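Local coordinates for protein muconate lactonizing enzyme (Corynebacterium glutamicum, PDB 3I4K) that belongs to the enolase superfamily, pairing an N-terminal capping domain with a TIM-barrel-like domain that binds a magnesium ion, at residues A[36-41]-A[307-312]; A[113-118]-A[127-132]; A[136-141]-A[313-318]; A[255-260]-A[282-287]. All blocks are in the same frame, centred on the assembly; numbering follows the deposited sequence.

Contact 1: residues A[36-41]-A[307-312]; sequences ILLVSV and GPIGTA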
loop_
_atom_site.group_PDB
_atom_site.type_symbol
_atom_site.label_atom_id
_atom_site.label_comp_id
_atom_site.label_asym_id
_atom_site.label_seq_id
_atom_site.Cartn_x
_atom_site.Cartn_y
_atom_site.Cartn_z
ATOM N N ILE A 36 -14.372 -22.195 10.245
ATOM C CA ILE A 36 -13.407 -21.150 10.491
ATOM C C ILE A 36 -12.156 -21.667 11.175
ATOM O O ILE A 36 -12.233 -22.380 12.175
ATOM C CB ILE A 36 -14.055 -20.063 11.366
ATOM C CG1 ILE A 36 -15.342 -19.583 10.689
ATOM C CG2 ILE A 36 -13.080 -18.921 11.610
ATOM C CD1 ILE A 36 -16.180 -18.645 11.522
ATOM N N LEU A 37 -10.998 -21.329 10.621
ATOM C CA LEU A 37 -9.748 -21.725 11.243
ATOM C C LEU A 37 -9.337 -20.543 12.104
ATOM O O LEU A 37 -8.737 -19.589 11.605
ATOM C CB LEU A 37 -8.650 -21.982 10.215
ATOM C CG LEU A 37 -7.340 -22.362 10.915
ATOM C CD1 LEU A 37 -7.479 -23.775 11.485
ATOM C CD2 LEU A 37 -6.160 -22.284 9.954
ATOM N N LEU A 38 -9.675 -20.594 13.390
ATOM C CA LEU A 38 -9.321 -19.512 14.302
ATOM C C LEU A 38 -7.861 -19.686 14.686
ATOM O O LEU A 38 -7.500 -20.634 15.375
ATOM C CB LEU A 38 -10.209 -19.555 15.548
ATOM C CG LEU A 38 -10.056 -18.421 16.566
ATOM C CD1 LEU A 38 -10.491 -17.090 15.959
ATOM C CD2 LEU A 38 -10.914 -18.738 17.785
ATOM N N VAL A 39 -7.017 -18.779 14.216
ATOM C CA VAL A 39 -5.591 -18.842 14.502
ATOM C C VAL A 39 -5.249 -17.801 15.561
ATOM O O VAL A 39 -5.767 -16.687 15.534
ATOM C CB VAL A 39 -4.756 -18.575 13.219
ATOM C CG1 VAL A 39 -3.274 -18.691 13.524
ATOM C CG2 VAL A 39 -5.144 -19.567 12.130
ATOM N N SER A 40 -4.385 -18.165 16.498
ATOM C CA SER A 40 -3.999 -17.239 17.551
ATOM C C SER A 40 -2.494 -17.141 17.692
ATOM O O SER A 40 -1.780 -18.142 17.590
ATOM C CB SER A 40 -4.597 -17.672 18.894
ATOM O OG SER A 40 -4.121 -18.950 19.273
ATOM N N VAL A 41 -2.024 -15.919 17.915
ATOM C CA VAL A 41 -0.611 -15.655 18.105
ATOM C C VAL A 41 -0.435 -15.231 19.564
ATOM O O VAL A 41 -1.023 -14.245 20.021
ATOM C CB VAL A 41 -0.114 -14.550 17.141
ATOM C CG1 VAL A 41 1.311 -14.137 17.487
ATOM C CG2 VAL A 41 -0.146 -15.082 15.713
ATOM N N GLY A 307 -16.168 -14.918 10.215
ATOM C CA GLY A 307 -16.882 -14.917 11.474
ATOM C C GLY A 307 -16.668 -13.533 12.071
ATOM O O GLY A 307 -16.250 -12.617 11.356
ATOM N N PRO A 308 -16.934 -13.337 13.372
ATOM C CA PRO A 308 -16.746 -12.022 13.996
ATOM C C PRO A 308 -15.312 -11.503 13.948
ATOM O O PRO A 308 -15.089 -10.321 13.708
ATOM C CB PRO A 308 -17.244 -12.246 15.424
ATOM C CG PRO A 308 -16.952 -13.710 15.655
ATOM C CD PRO A 308 -17.420 -14.318 14.355
ATOM N N ILE A 309 -14.343 -12.382 14.173
ATOM C CA ILE A 309 -12.943 -11.982 14.147
ATOM C C ILE A 309 -12.530 -11.524 12.745
ATOM O O ILE A 309 -11.988 -10.433 12.571
ATOM C CB ILE A 309 -12.022 -13.150 14.598
ATOM C CG1 ILE A 309 -12.087 -13.307 16.123
ATOM C CG2 ILE A 309 -10.593 -12.901 14.169
ATOM C CD1 ILE A 309 -11.619 -12.074 16.894
ATOM N N GLY A 310 -12.799 -12.364 11.748
ATOM C CA GLY A 310 -12.432 -12.026 10.386
ATOM C C GLY A 310 -13.109 -10.770 9.885
ATOM O O GLY A 310 -12.491 -9.954 9.192
ATOM N N THR A 311 -14.382 -10.619 10.231
ATOM C CA THR A 311 -15.165 -9.465 9.822
ATOM C C THR A 311 -14.626 -8.190 10.469
ATOM O O THR A 311 -14.635 -7.123 9.860
ATOM C CB THR A 311 -16.636 -9.655 10.213
ATOM O OG1 THR A 311 -17.170 -10.796 9.520
ATOM C CG2 THR A 311 -17.450 -8.416 9.874
ATOM N N ALA A 312 -14.157 -8.314 11.707
ATOM C CA ALA A 312 -13.613 -7.178 12.439
ATOM C C ALA A 312 -12.273 -6.758 11.832
ATOM O O ALA A 312 -11.927 -5.578 11.809
ATOM C CB ALA A 312 -13.433 -7.545 13.909
#

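Contact 2: residues A[113-118]-A[127-132]; sequences AMHDAW and RDLLGG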
loop_
_atom_site.group_PDB
_atom_site.type_symbol
_atom_site.label_atom_id
_atom_site.label_comp_id
_atom_site.label_asym_id
_atom_site.label_seq_id
_atom_site.Cartn_x
_atom_site.Cartn_y
_atom_site.Cartn_z
ATOM N N ALA A 113 -3.681 -12.269 12.853
ATOM C CA ALA A 113 -3.357 -12.636 14.230
ATOM C C ALA A 113 -2.200 -11.773 14.726
ATOM O O ALA A 113 -2.218 -11.295 15.855
ATOM C CB ALA A 113 -2.984 -14.116 14.315
HETATM N N MSE A 114 -1.202 -11.569 13.873
HETATM C CA MSE A 114 -0.053 -10.754 14.237
HETATM C C MSE A 114 -0.424 -9.289 14.433
HETATM O O MSE A 114 0.090 -8.625 15.335
HETATM C CB MSE A 114 1.047 -10.889 13.187
HETATM C CG MSE A 114 1.751 -12.226 13.256
HETATM SE SE MSE A 114 3.458 -12.201 12.377
HETATM C CE MSE A 114 4.229 -10.671 13.265
ATOM N N HIS A 115 -1.320 -8.790 13.592
ATOM C CA HIS A 115 -1.761 -7.409 13.696
ATOM C C HIS A 115 -2.512 -7.219 15.006
ATOM O O HIS A 115 -2.301 -6.234 15.714
ATOM C CB HIS A 115 -2.670 -7.049 12.519
ATOM C CG HIS A 115 -1.930 -6.594 11.297
ATOM N ND1 HIS A 115 -1.575 -5.278 11.089
ATOM C CD2 HIS A 115 -1.463 -7.283 10.230
ATOM C CE1 HIS A 115 -0.921 -5.177 9.946
ATOM N NE2 HIS A 115 -0.839 -6.380 9.405
ATOM N N ASP A 116 -3.391 -8.164 15.324
ATOM C CA ASP A 116 -4.167 -8.094 16.559
ATOM C C ASP A 116 -3.225 -8.080 17.772
ATOM O O ASP A 116 -3.266 -7.164 18.589
ATOM C CB ASP A 116 -5.136 -9.289 16.623
ATOM C CG ASP A 116 -6.228 -9.120 17.678
ATOM O OD1 ASP A 116 -6.691 -7.980 17.911
ATOM O OD2 ASP A 116 -6.647 -10.147 18.254
ATOM N N ALA A 117 -2.360 -9.085 17.863
ATOM C CA ALA A 117 -1.411 -9.194 18.966
ATOM C C ALA A 117 -0.573 -7.927 19.154
ATOM O O ALA A 117 -0.290 -7.521 20.283
ATOM C CB ALA A 117 -0.494 -10.397 18.741
ATOM N N TRP A 118 -0.183 -7.307 18.046
ATOM C CA TRP A 118 0.632 -6.093 18.083
ATOM C C TRP A 118 -0.180 -4.851 18.478
ATOM O O TRP A 118 0.248 -4.060 19.322
ATOM C CB TRP A 118 1.293 -5.888 16.716
ATOM C CG TRP A 118 2.496 -4.985 16.715
ATOM C CD1 TRP A 118 3.215 -4.564 17.798
ATOM C CD2 TRP A 118 3.156 -4.446 15.563
ATOM N NE1 TRP A 118 4.283 -3.800 17.393
ATOM C CE2 TRP A 118 4.271 -3.712 16.025
ATOM C CE3 TRP A 118 2.914 -4.516 14.183
ATOM C CZ2 TRP A 118 5.143 -3.050 15.156
ATOM C CZ3 TRP A 118 3.780 -3.858 13.321
ATOM C CH2 TRP A 118 4.882 -3.135 13.811
ATOM N N ARG A 127 -6.546 -0.701 13.135
ATOM C CA ARG A 127 -6.504 0.311 12.077
ATOM C C ARG A 127 -5.415 1.367 12.270
ATOM O O ARG A 127 -4.989 2.006 11.311
ATOM C CB ARG A 127 -7.851 1.019 11.967
ATOM C CG ARG A 127 -8.253 1.727 13.241
ATOM C CD ARG A 127 -9.551 2.468 13.083
ATOM N NE ARG A 127 -9.905 3.166 14.311
ATOM C CZ ARG A 127 -10.366 2.563 15.401
ATOM N NH1 ARG A 127 -10.536 1.247 15.407
ATOM N NH2 ARG A 127 -10.643 3.276 16.485
ATOM N N ASP A 128 -4.981 1.570 13.507
ATOM C CA ASP A 128 -3.938 2.554 13.762
ATOM C C ASP A 128 -2.580 2.025 13.301
ATOM O O ASP A 128 -1.578 2.728 13.370
ATOM C CB ASP A 128 -3.887 2.929 15.245
ATOM C CG ASP A 128 -5.042 3.819 15.664
ATOM O OD1 ASP A 128 -5.805 4.296 14.790
ATOM O OD2 ASP A 128 -5.178 4.052 16.879
ATOM N N LEU A 129 -2.544 0.777 12.847
ATOM C CA LEU A 129 -1.302 0.215 12.336
ATOM C C LEU A 129 -1.420 0.247 10.816
ATOM O O LEU A 129 -0.472 -0.079 10.093
ATOM C CB LEU A 129 -1.112 -1.229 12.801
ATOM C CG LEU A 129 -0.957 -1.501 14.300
ATOM C CD1 LEU A 129 -0.609 -2.964 14.512
ATOM C CD2 LEU A 129 0.127 -0.615 14.874
ATOM N N LEU A 130 -2.593 0.673 10.349
ATOM C CA LEU A 130 -2.903 0.730 8.923
ATOM C C LEU A 130 -3.190 2.133 8.382
ATOM O O LEU A 130 -3.831 2.267 7.346
ATOM C CB LEU A 130 -4.111 -0.168 8.631
ATOM C CG LEU A 130 -4.002 -1.623 9.096
ATOM C CD1 LEU A 130 -5.340 -2.311 8.925
ATOM C CD2 LEU A 130 -2.909 -2.343 8.318
ATOM N N GLY A 131 -2.736 3.167 9.085
ATOM C CA GLY A 131 -2.956 4.524 8.614
ATOM C C GLY A 131 -3.923 5.397 9.397
ATOM O O GLY A 131 -4.095 6.576 9.075
ATOM N N GLY A 132 -4.558 4.846 10.423
ATOM C CA GLY A 132 -5.495 5.641 11.198
ATOM C C GLY A 132 -6.910 5.511 10.682
ATOM O O GLY A 132 -7.219 4.578 9.941
#

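Contact 3: residues A[136-141]-A[313-318]; sequences DKVDVT and ASLQFA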
loop_
_atom_site.group_PDB
_atom_site.type_symbol
_atom_site.label_atom_id
_atom_site.label_comp_id
_atom_site.label_asym_id
_atom_site.label_seq_id
_atom_site.Cartn_x
_atom_site.Cartn_y
_atom_site.Cartn_z
ATOM N N ASP A 136 -15.827 5.765 10.409
ATOM C CA ASP A 136 -16.164 4.993 11.602
ATOM C C ASP A 136 -17.387 4.117 11.387
ATOM O O ASP A 136 -17.902 3.518 12.330
ATOM C CB ASP A 136 -16.382 5.914 12.813
ATOM C CG ASP A 136 -17.329 7.068 12.520
ATOM O OD1 ASP A 136 -18.426 6.832 11.978
ATOM O OD2 ASP A 136 -16.976 8.223 12.851
ATOM N N LYS A 137 -17.843 4.047 10.140
ATOM C CA LYS A 137 -18.997 3.229 9.780
ATOM C C LYS A 137 -19.025 3.030 8.263
ATOM O O LYS A 137 -18.648 3.924 7.504
ATOM C CB LYS A 137 -20.293 3.892 10.243
ATOM C CG LYS A 137 -20.649 5.144 9.477
ATOM C CD LYS A 137 -21.956 5.744 9.975
ATOM C CE LYS A 137 -22.320 6.989 9.171
ATOM N NZ LYS A 137 -23.685 7.493 9.493
ATOM N N VAL A 138 -19.482 1.861 7.829
ATOM C CA VAL A 138 -19.541 1.546 6.405
ATOM C C VAL A 138 -20.913 1.048 5.981
ATOM O O VAL A 138 -21.713 0.609 6.809
ATOM C CB VAL A 138 -18.504 0.448 6.030
ATOM C CG1 VAL A 138 -17.089 0.934 6.318
ATOM C CG2 VAL A 138 -18.780 -0.831 6.818
ATOM N N ASP A 139 -21.199 1.132 4.687
ATOM C CA ASP A 139 -22.465 0.627 4.195
ATOM C C ASP A 139 -22.316 -0.883 4.052
ATOM O O ASP A 139 -21.210 -1.395 3.846
ATOM C CB ASP A 139 -22.825 1.270 2.862
ATOM C CG ASP A 139 -23.188 2.737 3.017
ATOM O OD1 ASP A 139 -23.975 3.054 3.935
ATOM O OD2 ASP A 139 -22.698 3.573 2.230
ATOM N N VAL A 140 -23.427 -1.594 4.184
ATOM C CA VAL A 140 -23.403 -3.041 4.091
ATOM C C VAL A 140 -24.447 -3.557 3.118
ATOM O O VAL A 140 -25.641 -3.262 3.241
ATOM C CB VAL A 140 -23.631 -3.688 5.485
ATOM C CG1 VAL A 140 -23.587 -5.219 5.379
ATOM C CG2 VAL A 140 -22.565 -3.203 6.453
ATOM N N THR A 141 -23.970 -4.308 2.133
ATOM C CA THR A 141 -24.821 -4.919 1.124
ATOM C C THR A 141 -25.165 -6.294 1.683
ATOM O O THR A 141 -24.282 -6.998 2.178
ATOM C CB THR A 141 -24.065 -5.108 -0.223
ATOM O OG1 THR A 141 -23.677 -3.833 -0.746
ATOM C CG2 THR A 141 -24.949 -5.823 -1.239
ATOM N N ALA A 313 -11.513 -7.734 11.351
ATOM C CA ALA A 313 -10.229 -7.428 10.743
ATOM C C ALA A 313 -10.498 -6.656 9.457
ATOM O O ALA A 313 -9.787 -5.703 9.136
ATOM C CB ALA A 313 -9.462 -8.712 10.453
ATOM N N SER A 314 -11.543 -7.053 8.735
ATOM C CA SER A 314 -11.889 -6.377 7.488
ATOM C C SER A 314 -12.511 -4.999 7.704
ATOM O O SER A 314 -12.396 -4.124 6.842
ATOM C CB SER A 314 -12.819 -7.251 6.639
ATOM O OG SER A 314 -12.100 -8.337 6.067
ATOM N N LEU A 315 -13.175 -4.797 8.838
ATOM C CA LEU A 315 -13.778 -3.496 9.119
ATOM C C LEU A 315 -12.684 -2.495 9.515
ATOM O O LEU A 315 -12.789 -1.297 9.236
ATOM C CB LEU A 315 -14.830 -3.617 10.228
ATOM C CG LEU A 315 -16.169 -4.247 9.828
ATOM C CD1 LEU A 315 -16.968 -4.575 11.074
ATOM C CD2 LEU A 315 -16.958 -3.297 8.933
ATOM N N GLN A 316 -11.633 -2.991 10.160
ATOM C CA GLN A 316 -10.524 -2.133 10.554
ATOM C C GLN A 316 -9.839 -1.685 9.265
ATOM O O GLN A 316 -9.357 -0.554 9.160
ATOM C CB GLN A 316 -9.532 -2.904 11.428
ATOM C CG GLN A 316 -10.097 -3.329 12.785
ATOM C CD GLN A 316 -10.186 -2.183 13.791
ATOM O OE1 GLN A 316 -10.952 -2.251 14.756
ATOM N NE2 GLN A 316 -9.394 -1.140 13.581
ATOM N N PHE A 317 -9.809 -2.582 8.282
ATOM C CA PHE A 317 -9.186 -2.268 7.004
ATOM C C PHE A 317 -10.019 -1.200 6.318
ATOM O O PHE A 317 -9.493 -0.189 5.877
ATOM C CB PHE A 317 -9.077 -3.511 6.109
ATOM C CG PHE A 317 -8.425 -3.232 4.777
ATOM C CD1 PHE A 317 -9.196 -2.986 3.643
ATOM C CD2 PHE A 317 -7.038 -3.131 4.679
ATOM C CE1 PHE A 317 -8.597 -2.635 2.423
ATOM C CE2 PHE A 317 -6.424 -2.779 3.465
ATOM C CZ PHE A 317 -7.215 -2.531 2.335
ATOM N N ALA A 318 -11.325 -1.420 6.246
ATOM C CA ALA A 318 -12.206 -0.453 5.617
ATOM C C ALA A 318 -12.157 0.897 6.335
ATOM O O ALA A 318 -12.295 1.948 5.707
ATOM C CB ALA A 318 -13.624 -0.975 5.603
#

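Contact 4: residues A[255-260]-A[282-287]; sequences WTPAEA and LLESKK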
loop_
_atom_site.group_PDB
_atom_site.type_symbol
_atom_site.label_atom_id
_atom_site.label_comp_id
_atom_site.label_asym_id
_atom_site.label_seq_id
_atom_site.Cartn_x
_atom_site.Cartn_y
_atom_site.Cartn_z
ATOM N N TRP A 255 -6.953 -12.103 -6.424
ATOM C CA TRP A 255 -6.519 -12.506 -5.085
ATOM C C TRP A 255 -5.234 -11.723 -4.745
ATOM O O TRP A 255 -5.053 -11.244 -3.623
ATOM C CB TRP A 255 -6.123 -13.984 -5.040
ATOM C CG TRP A 255 -7.169 -15.028 -5.219
ATOM C CD1 TRP A 255 -8.165 -15.057 -6.145
ATOM C CD2 TRP A 255 -7.175 -16.313 -4.580
ATOM N NE1 TRP A 255 -8.784 -16.294 -6.141
ATOM C CE2 TRP A 255 -8.192 -17.082 -5.188
ATOM C CE3 TRP A 255 -6.408 -16.890 -3.558
ATOM C CZ2 TRP A 255 -8.460 -18.405 -4.811
ATOM C CZ3 TRP A 255 -6.675 -18.210 -3.182
ATOM C CH2 TRP A 255 -7.692 -18.951 -3.810
ATOM N N THR A 256 -4.343 -11.624 -5.726
ATOM C CA THR A 256 -3.047 -10.967 -5.553
ATOM C C THR A 256 -2.883 -9.617 -6.269
ATOM O O THR A 256 -3.639 -9.290 -7.183
ATOM C CB THR A 256 -1.928 -11.886 -6.062
ATOM O OG1 THR A 256 -1.919 -11.863 -7.494
ATOM C CG2 THR A 256 -2.165 -13.334 -5.609
ATOM N N PRO A 257 -1.889 -8.812 -5.842
ATOM C CA PRO A 257 -1.602 -7.499 -6.441
ATOM C C PRO A 257 -1.387 -7.656 -7.945
ATOM O O PRO A 257 -1.896 -6.870 -8.747
ATOM C CB PRO A 257 -0.322 -7.064 -5.722
ATOM C CG PRO A 257 -0.525 -7.628 -4.327
ATOM C CD PRO A 257 -1.084 -9.026 -4.616
ATOM N N ALA A 258 -0.630 -8.681 -8.320
ATOM C CA ALA A 258 -0.365 -8.966 -9.730
ATOM C C ALA A 258 -1.682 -9.200 -10.490
ATOM O O ALA A 258 -1.853 -8.741 -11.630
ATOM C CB ALA A 258 0.559 -10.195 -9.867
ATOM N N GLU A 259 -2.615 -9.909 -9.862
ATOM C CA GLU A 259 -3.890 -10.166 -10.514
ATOM C C GLU A 259 -4.729 -8.882 -10.549
ATOM O O GLU A 259 -5.528 -8.694 -11.454
ATOM C CB GLU A 259 -4.641 -11.302 -9.802
ATOM C CG GLU A 259 -3.855 -12.612 -9.788
ATOM C CD GLU A 259 -4.600 -13.747 -9.106
ATOM O OE1 GLU A 259 -5.256 -13.502 -8.068
ATOM O OE2 GLU A 259 -4.519 -14.886 -9.604
ATOM N N ALA A 260 -4.550 -7.991 -9.579
ATOM C CA ALA A 260 -5.303 -6.734 -9.614
ATOM C C ALA A 260 -4.786 -5.888 -10.795
ATOM O O ALA A 260 -5.550 -5.195 -11.477
ATOM C CB ALA A 260 -5.127 -5.970 -8.310
ATOM N N LEU A 282 -3.702 -8.144 5.846
ATOM C CA LEU A 282 -3.988 -6.722 5.808
ATOM C C LEU A 282 -2.912 -5.987 4.989
ATOM O O LEU A 282 -3.198 -4.979 4.350
ATOM C CB LEU A 282 -4.056 -6.170 7.236
ATOM C CG LEU A 282 -5.233 -6.699 8.062
ATOM C CD1 LEU A 282 -4.940 -6.541 9.548
ATOM C CD2 LEU A 282 -6.512 -5.945 7.673
ATOM N N LEU A 283 -1.681 -6.490 4.998
ATOM C CA LEU A 283 -0.628 -5.838 4.223
ATOM C C LEU A 283 -0.941 -6.002 2.731
ATOM O O LEU A 283 -0.952 -5.023 1.987
ATOM C CB LEU A 283 0.760 -6.433 4.538
ATOM C CG LEU A 283 1.276 -6.343 5.983
ATOM C CD1 LEU A 283 2.719 -6.830 6.040
ATOM C CD2 LEU A 283 1.189 -4.916 6.499
ATOM N N GLU A 284 -1.206 -7.233 2.303
ATOM C CA GLU A 284 -1.528 -7.495 0.904
ATOM C C GLU A 284 -2.754 -6.718 0.471
ATOM O O GLU A 284 -2.784 -6.173 -0.632
ATOM C CB GLU A 284 -1.753 -8.988 0.667
ATOM C CG GLU A 284 -0.472 -9.804 0.729
ATOM C CD GLU A 284 0.577 -9.307 -0.256
ATOM O OE1 GLU A 284 0.297 -9.312 -1.472
ATOM O OE2 GLU A 284 1.679 -8.914 0.174
ATOM N N SER A 285 -3.758 -6.660 1.343
ATOM C CA SER A 285 -4.985 -5.932 1.051
ATOM C C SER A 285 -4.702 -4.453 0.749
ATOM O O SER A 285 -5.389 -3.842 -0.073
ATOM C CB SER A 285 -5.960 -6.039 2.226
ATOM O OG SER A 285 -6.453 -7.361 2.378
ATOM N N LYS A 286 -3.724 -3.862 1.432
ATOM C CA LYS A 286 -3.378 -2.458 1.166
ATOM C C LYS A 286 -2.853 -2.327 -0.262
ATOM O O LYS A 286 -3.095 -1.323 -0.942
ATOM C CB LYS A 286 -2.293 -1.954 2.127
ATOM C CG LYS A 286 -2.793 -1.478 3.480
ATOM C CD LYS A 286 -3.768 -0.314 3.344
ATOM C CE LYS A 286 -4.113 0.267 4.699
ATOM N NZ LYS A 286 -5.066 1.398 4.556
ATOM N N LYS A 287 -2.123 -3.348 -0.706
ATOM C CA LYS A 287 -1.560 -3.341 -2.051
ATOM C C LYS A 287 -2.662 -3.431 -3.099
ATOM O O LYS A 287 -2.622 -2.723 -4.110
ATOM C CB LYS A 287 -0.568 -4.494 -2.214
ATOM C CG LYS A 287 0.568 -4.461 -1.187
ATOM C CD LYS A 287 1.563 -5.572 -1.449
ATOM C CE LYS A 287 2.613 -5.659 -0.352
ATOM N NZ LYS A 287 3.512 -6.816 -0.596
#

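Contact 1: residues A[36-41]-A[307-312]
Gly-307, on which Ile-36 rests, has its carbonyl bonded on both faces. Thr-311 N comes to Gly-307 O from one face of the carbonyl plane at 3.0 Å, and Thr-311 OG1 comes from the opposite face at 2.7 Å, its oxygen 39° out of that plane. Two bonds therefore fix the orientation of the peptide at the N-cap of helix 308-320. This is a domain interface of the enolase-superfamily fold: strand 30-43 is the middle strand of the three-stranded antiparallel sheet in the N-terminal domain, and helix 308-320 follows the seventh strand of the barrel. Between 36-41 and 307-312 the touching side-chain atoms are all carbon. Ile-36 points its longer branch at the helix start, with CG1 anti to the carbonyl carbon (chi1 -55°) and CD1 extended beyond it, and CD1 ends 3.8 Å from Gly-307 CA and 3.9 Å from Gly-307 N. The methyl thus packs directly on backbone, with no side chain in between. Two residues along the strand, Leu-38 meets Ile-309 with the two side chains crossing at about a right angle. Glu-52, on the neighbouring strand 48-53, adds a polar link: its two carboxylate oxygens accept from Gly-307 N and Gly-310 N at the first turn of the helix. Leu-37 faces the other side of the sheet, against helix 66-81. In the Leu-38 pair it is the CD1 branch that does the touching, 4.1 Å from Ile-309 CG1.

Contact 2: residues A[113-118]-A[127-132]
Methyl contacts dominate here, and Leu-129 CD1 is their focus. This methyl sits 3.9 Å from Trp-118 CE3 and 4.1 Å from Trp-118 CB, lodged where the indole leaves the helix; the indole is held at that place with CG anti to the backbone N (chi1 -160°). The same methyl also lies on backbone, 3.9 Å from His-115 O, so it touches two residues almost one helical turn apart. Leu-130 adds a contact with the imidazole, its CD2 reaching 3.8 Å from His-115 CE1, with the two side chains crossing at about a right angle. The contact packs helix 104-121 of the N-terminal domain against the connection that folds back over it on the way to strand 137-144, the first strand of the barrel. The polar side is sparse. No hydrogen bond spans the two segments, and His-115 ND1, buried here with Leu-129 CD1 as its neighbour, has no partner in the model. Within 127-132 the backbone holds its own turn: Arg-127 O accepts from Leu-130 N at 2.9 Å and from Gly-132 N at 3.0 Å, and the two bonds close the turn. The dimer interface adds a third kind of contact. Asp-128 of the second subunit packs on both Trp-118 and Leu-129, and the backbone of Gly-131 hydrogen-bonds to that subunit.

Contact 3: residues A[136-141]-A[313-318]
Val-138 aims its two methyls at two residues of helix 308-320 that stand nearly one turn apart, Leu-315 and Ala-318. CG2 meets Leu-315 CD2 at 3.7 Å, and CG1 meets Ala-318 CB at 4.0 Å. The fork is set by chi1 of -62°, which places CG1 anti to the carbonyl carbon and leaves CG2 wedged between the backbone N and C. Val-138 and Leu-315 approach on a slant, neither side by side nor square; although the first bond of the leucine side chain does not aim at the strand, its CD2 branch does reach the valine. Ala-318, by contrast, points its single methyl toward the strand. These residues join the first strand of the barrel, 137-144, to the outer helix before the short strands 324-325 and 327-328. Asp-139 and Thr-141 hydrogen-bond through their backbones to Thr-328, consistent with the barrel closing here, as in other enolase-superfamily proteins. Val-138 also packs on Thr-328 and on Val-352 of strand 351-353, which runs antiparallel beside it, and Leu-315 touches Leu-330 in the loop beyond. Close by, Arg-135 NE donates a hydrogen bond to Ala-318 O.

Contact 4: residues A[255-260]-A[282-287]
A carboxylate oxygen lies against a proline ring: Glu-284 OE1 is 3.4 Å from both CG and CD of Pro-257. CD is bonded to the amide nitrogen, and its hydrogens are probably polar enough to make the approach mildly favourable. The glutamate bends at chi2 (-57°), which brings its carboxylate round to the ring, and the two side chains cross at about a right angle. Lys-287 completes the grip from almost one turn further on: its CB lies 3.8 Å from Pro-257 CG, while the extended chain carries the ammonium group away. That NZ binds Glu-284 OE2 at 2.9 Å, on the syn side and 25° out of the carboxylate plane, so OE2 is held by the lysine while OE1 lies against the ring, with Arg-104 NH2 only a long, weak ion pair away. The two helices, 257-266 and 282-294, are successive outer helices of the TIM-like barrel, joined through strand 271-274. Pro-257 opens the first of them behind a capping box, in which Thr-256 OG1 accepts from Glu-259 N while Glu-259 OE1 receives Thr-256 N at 3.1 Å. The same oxygen also takes Trp-255 N at 2.7 Å, which holds the residues leading into the helix. Across the dimer interface, Lys-287 NZ forms a second salt bridge with Glu-293 of the second subunit, and Ala-294 of that subunit packs on Pro-257.

In the fold
From the N terminus, the chain opens contact 1 at 36-41 and closes it only at 307-312, joining the N-terminal sheet to a barrel helix. Contact 2 is a short local closure nested inside that loop, joining helix 104-121 to the connection after it. Contact 3 then opens on strand 137-144 and closes at 313-318, one step beyond contact 1, so the two cross; it ties the first barrel strand to that same helix, 308-320. Contact 4 closes within both long loops, between neighbouring barrel helices. Helix 282-294 brings several together: Leu-282 meets His-115 and Leu-130 of contact 2, and Phe-317 of contact 3 lies on Ser-285 and Lys-286. Contacts 2 and 4 both reach the second subunit.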